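Local coordinates for protein tyrocidine synthetase 3 (PDB 2JGP) that takes part in nonribosomal assembly of the antibiotic tyrocidine, its condensation domain forming peptide bonds between units carried on peptidyl carrier domains, at residues A[148-153]-A[164-169]; A[101-105]-A[408-412]. All blocks are in the same frame, centred on the assembly; numbering follows the deposited sequence.

In the fold
Both contacts lie in the condensation domain, and contact 1 is nested in the chain between the two segments of contact 2, in the order 101-105, 148-153, 164-169, 408-412. Contact 1 closes the base of the hairpin 152-157/160-165; contact 2 brings the start of helix 101-113 against helix 409-415, more than 300 residues later. Their centres are about 22 Å apart and their nearest atoms about 5 Å, without touching. Strand 97-98, just before helix 101-113, pairs with strand 160-165, and Lys104 forms a salt bridge with Glu160 of that strand. The local hairpin is thereby tied to a long-range junction between distant parts of the domain.

Contact 1: A[148-153]-A[164-169]; sequences ESLRTS and NIHEDV
Thr152 and Ile165 form an antiparallel non-hydrogen-bonded pair and Ser153 and Asn164 the hydrogen-bonded pair next to it, with Ser153 N to Asn164 O at 2.9 Å and Asn164 N to Ser153 O at 2.7 Å. One further backbone bond, His166 N to Arg151 O at 2.8 Å, prolongs the pairing at the open end of the hairpin. On one face of the sheet the beta-branched Thr152 and Ile165 lie side by side, Ile165 CD1 coming within 3.2 Å of Thr152 OG1. That hydroxyl also donates to Glu148 O, approaching from the face opposite Arg151 N, so the carbonyl that opens the 3-10 turn accepts two hydrogen bonds. On the other face Ser153 OG and His166 NE2 share a hydrogen bond of 2.7 Å at the ring edge; chi1 of 67° places the oxygen between N and the carbonyl carbon of its own residue, facing the imidazole. Arg151 suits the turn because its long chain bends at chi3 (-75°) and brings NH1 to His166 O at 3.0 Å, nearly in the guanidinium plane, while NE reaches Ile144 O. Its aliphatic part is crossed at about a right angle by Val169, Arg151 CG lying 3.9 Å from Val169 CG2. Residues 148-153 belong to the Arg-His-Glu-x-Leu-Arg-Thr-x-Phe core motif of condensation domains; segment 164-169 does not. Glu148, touching Ile165 CG2, forms a salt bridge with Lys254 of helix 253-263; helix 133-146 runs into the 3-10 turn, and strand 160-165 is flanked by strands 152-157 and 97-98.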
# COMPACT_ATOMS: atom_id res chain seq x y z
N GLU A 148 9.80 16.86 -7.57
CA GLU A 148 8.87 18.00 -7.52
C GLU A 148 8.04 18.02 -6.25
O GLU A 148 7.63 19.10 -5.81
CB GLU A 148 7.91 18.00 -8.72
CG GLU A 148 8.47 18.64 -9.97
CD GLU A 148 7.43 18.86 -11.06
OE1 GLU A 148 6.28 18.37 -10.94
OE2 GLU A 148 7.78 19.52 -12.06
N SER A 149 7.76 16.85 -5.68
CA SER A 149 7.01 16.78 -4.43
C SER A 149 7.73 17.51 -3.29
O SER A 149 7.09 18.04 -2.39
CB SER A 149 6.72 15.33 -4.05
OG SER A 149 5.75 14.77 -4.93
N LEU A 150 9.06 17.54 -3.35
CA LEU A 150 9.86 18.27 -2.36
C LEU A 150 9.94 19.78 -2.64
O LEU A 150 10.58 20.53 -1.88
CB LEU A 150 11.27 17.68 -2.26
CG LEU A 150 11.34 16.21 -1.83
CD1 LEU A 150 12.79 15.78 -1.67
CD2 LEU A 150 10.55 15.97 -0.53
N ARG A 151 9.34 20.22 -3.74
CA ARG A 151 9.23 21.65 -4.06
C ARG A 151 7.76 22.07 -4.17
O ARG A 151 7.45 23.10 -4.77
CB ARG A 151 9.99 21.95 -5.35
CG ARG A 151 11.50 21.79 -5.19
CD ARG A 151 12.27 21.99 -6.48
NE ARG A 151 12.17 20.85 -7.41
CZ ARG A 151 11.49 20.85 -8.56
NH1 ARG A 151 10.81 21.91 -8.97
NH2 ARG A 151 11.49 19.75 -9.31
N THR A 152 6.87 21.29 -3.57
CA THR A 152 5.44 21.52 -3.65
C THR A 152 4.93 22.14 -2.35
O THR A 152 5.23 21.65 -1.27
CB THR A 152 4.67 20.22 -3.89
OG1 THR A 152 5.07 19.65 -5.14
CG2 THR A 152 3.17 20.47 -3.90
N SER A 153 4.17 23.22 -2.48
CA SER A 153 3.43 23.80 -1.37
C SER A 153 1.96 23.72 -1.73
O SER A 153 1.61 23.38 -2.87
CB SER A 153 3.83 25.25 -1.13
OG SER A 153 3.45 26.09 -2.20
N ASN A 164 1.10 23.82 -5.51
CA ASN A 164 1.87 24.93 -6.04
C ASN A 164 3.31 24.45 -6.16
O ASN A 164 3.99 24.22 -5.16
CB ASN A 164 1.75 26.14 -5.09
CG ASN A 164 2.32 27.42 -5.68
OD1 ASN A 164 2.91 27.42 -6.75
ND2 ASN A 164 2.14 28.52 -4.95
N ILE A 165 3.77 24.26 -7.40
CA ILE A 165 5.08 23.68 -7.66
C ILE A 165 6.08 24.81 -7.84
O ILE A 165 5.89 25.67 -8.70
CB ILE A 165 5.08 22.81 -8.94
CG1 ILE A 165 3.90 21.84 -8.95
CG2 ILE A 165 6.39 22.05 -9.08
CD1 ILE A 165 3.88 20.89 -7.81
N HIS A 166 7.14 24.80 -7.03
CA HIS A 166 8.13 25.86 -7.07
C HIS A 166 9.39 25.47 -7.83
O HIS A 166 9.97 24.40 -7.61
CB HIS A 166 8.49 26.32 -5.65
CG HIS A 166 7.31 26.84 -4.89
ND1 HIS A 166 6.89 28.15 -4.96
CD2 HIS A 166 6.46 26.22 -4.04
CE1 HIS A 166 5.84 28.31 -4.18
NE2 HIS A 166 5.55 27.16 -3.61
N GLU A 167 9.74 26.33 -8.78
CA GLU A 167 11.02 26.35 -9.48
C GLU A 167 12.22 25.94 -8.60
O GLU A 167 12.88 24.92 -8.87
CB GLU A 167 11.27 27.77 -10.05
CG GLU A 167 10.06 28.76 -10.06
CD GLU A 167 9.58 29.20 -8.66
OE1 GLU A 167 10.42 29.48 -7.77
OE2 GLU A 167 8.34 29.28 -8.45
N ASP A 168 12.50 26.75 -7.59
CA ASP A 168 13.60 26.54 -6.64
C ASP A 168 13.05 26.83 -5.25
O ASP A 168 12.12 27.61 -5.10
CB ASP A 168 14.76 27.51 -6.90
CG ASP A 168 15.45 27.26 -8.23
OD1 ASP A 168 16.05 26.18 -8.41
OD2 ASP A 168 15.40 28.16 -9.10
N VAL A 169 13.64 26.20 -4.23
CA VAL A 169 13.24 26.44 -2.84
C VAL A 169 14.46 26.50 -1.91
O VAL A 169 15.48 25.88 -2.20
CB VAL A 169 12.30 25.33 -2.34
CG1 VAL A 169 11.05 25.25 -3.21
CG2 VAL A 169 13.03 23.97 -2.30

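Contact 2: A[101-105]-A[408-412]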
# COMPACT_ATOMS: atom_id res chain seq x y z
N SER A 101 -6.77 12.93 -4.42
CA SER A 101 -7.80 12.67 -3.41
C SER A 101 -7.19 12.53 -2.02
O SER A 101 -7.68 13.12 -1.06
CB SER A 101 -8.59 11.41 -3.79
OG SER A 101 -9.62 11.15 -2.84
N ALA A 102 -6.09 11.78 -1.92
CA ALA A 102 -5.40 11.57 -0.64
C ALA A 102 -4.82 12.87 -0.07
O ALA A 102 -4.95 13.14 1.12
CB ALA A 102 -4.30 10.52 -0.79
N GLN A 103 -4.18 13.66 -0.92
CA GLN A 103 -3.69 14.99 -0.52
C GLN A 103 -4.82 15.91 -0.03
O GLN A 103 -4.64 16.68 0.92
CB GLN A 103 -3.00 15.68 -1.69
CG GLN A 103 -1.61 15.19 -2.01
CD GLN A 103 -0.99 15.96 -3.16
OE1 GLN A 103 -1.67 16.26 -4.15
NE2 GLN A 103 0.28 16.29 -3.04
N LYS A 104 -5.97 15.85 -0.70
CA LYS A 104 -7.09 16.71 -0.33
C LYS A 104 -7.54 16.44 1.10
O LYS A 104 -7.77 17.37 1.87
CB LYS A 104 -8.27 16.52 -1.29
CG LYS A 104 -9.45 17.46 -1.02
CD LYS A 104 -10.46 17.41 -2.13
CE LYS A 104 -11.58 18.40 -1.91
NZ LYS A 104 -12.50 18.44 -3.07
N ARG A 105 -7.65 15.16 1.46
CA ARG A 105 -8.05 14.76 2.80
C ARG A 105 -7.04 15.21 3.86
O ARG A 105 -7.42 15.75 4.90
CB ARG A 105 -8.25 13.24 2.87
CG ARG A 105 -8.52 12.72 4.29
CD ARG A 105 -9.27 11.41 4.30
NE ARG A 105 -9.92 11.21 5.59
CZ ARG A 105 -9.33 10.71 6.68
NH1 ARG A 105 -8.06 10.34 6.66
NH2 ARG A 105 -10.03 10.58 7.81
N PRO A 408 -10.60 6.08 -5.10
CA PRO A 408 -10.07 6.52 -3.80
C PRO A 408 -10.90 6.04 -2.61
O PRO A 408 -12.13 6.15 -2.63
CB PRO A 408 -10.13 8.05 -3.90
CG PRO A 408 -10.06 8.34 -5.35
CD PRO A 408 -10.80 7.22 -6.01
N PHE A 409 -10.23 5.52 -1.59
CA PHE A 409 -10.90 5.10 -0.35
C PHE A 409 -11.72 6.26 0.24
O PHE A 409 -12.77 6.04 0.82
CB PHE A 409 -9.89 4.57 0.67
CG PHE A 409 -10.54 3.96 1.89
CD1 PHE A 409 -11.14 2.71 1.82
CD2 PHE A 409 -10.58 4.65 3.09
CE1 PHE A 409 -11.75 2.15 2.93
CE2 PHE A 409 -11.19 4.10 4.22
CZ PHE A 409 -11.78 2.86 4.14
N GLU A 410 -11.23 7.49 0.05
CA GLU A 410 -11.91 8.70 0.52
C GLU A 410 -13.30 8.86 -0.10
O GLU A 410 -14.23 9.30 0.57
CB GLU A 410 -11.09 9.96 0.19
CG GLU A 410 -9.75 10.06 0.92
CD GLU A 410 -8.64 9.28 0.26
OE1 GLU A 410 -8.72 9.02 -0.96
OE2 GLU A 410 -7.67 8.92 0.97
N GLU A 411 -13.42 8.54 -1.38
CA GLU A 411 -14.70 8.61 -2.08
C GLU A 411 -15.67 7.54 -1.59
O GLU A 411 -16.86 7.81 -1.42
CB GLU A 411 -14.50 8.47 -3.60
CG GLU A 411 -13.81 9.67 -4.23
CD GLU A 411 -14.56 10.96 -4.01
OE1 GLU A 411 -15.81 10.95 -4.12
OE2 GLU A 411 -13.91 11.99 -3.73
N LEU A 412 -15.16 6.33 -1.37
CA LEU A 412 -15.98 5.21 -0.90
C LEU A 412 -16.64 5.52 0.44
O LEU A 412 -17.83 5.31 0.61
CB LEU A 412 -15.14 3.94 -0.78
CG LEU A 412 -15.87 2.69 -0.29
CD1 LEU A 412 -17.08 2.37 -1.15
CD2 LEU A 412 -14.90 1.51 -0.25
O HOH W 1 -5.52 10.85 2.72
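The carboxylate of Glu410 is met from above its plane by Ser101 OG, 37° out of it, while Ala102 CA packs at 3.8 Å from the other oxygen, OE2; the guanidinium of Arg105 is inclined 31° to the carboxylate. This junction joins two signature sequences of condensation domains: the Ser-x-Ala-Gln-x-Arg motif, starting at Ser100 and entering helix 101-113, with Ser101 its first variable position, and the Gln-Asp-Tyr-Pro-Phe-Glu motif, which leads into helix 409-415. Ser101 donates OG to Glu410 OE1 at 3.0 Å; its short side chain lets a hydroxyl sit close to the neighbouring helix, and Glu410 comes to it through a bend at chi2 (83°). An acid beside the first turn of helix 101-113 should also be favoured by the partial positive charge there. The small Ala102 gives the carboxylate room to lie near the backbone. Arg105 and Glu410 cross obliquely and meet through their methylenes, CD to CG at 3.7 Å; their charged ends stay apart, NE to OE2 being 5.6 Å. Gln260 of helix 253-263 takes the hydrogen bond of Ser101 N, and Gln103, on another side of the helix, donates to Ser223 O within the His-His-x-x-x-Asp-Gly motif. Pro408 fits the N-cap position, where no backbone N-H is needed, and its ring packs on the serine, CB lying 3.3 Å from Ser101 OG. One water donates to Ala102 O at 2.9 Å and, weakly, to Glu410 OE2.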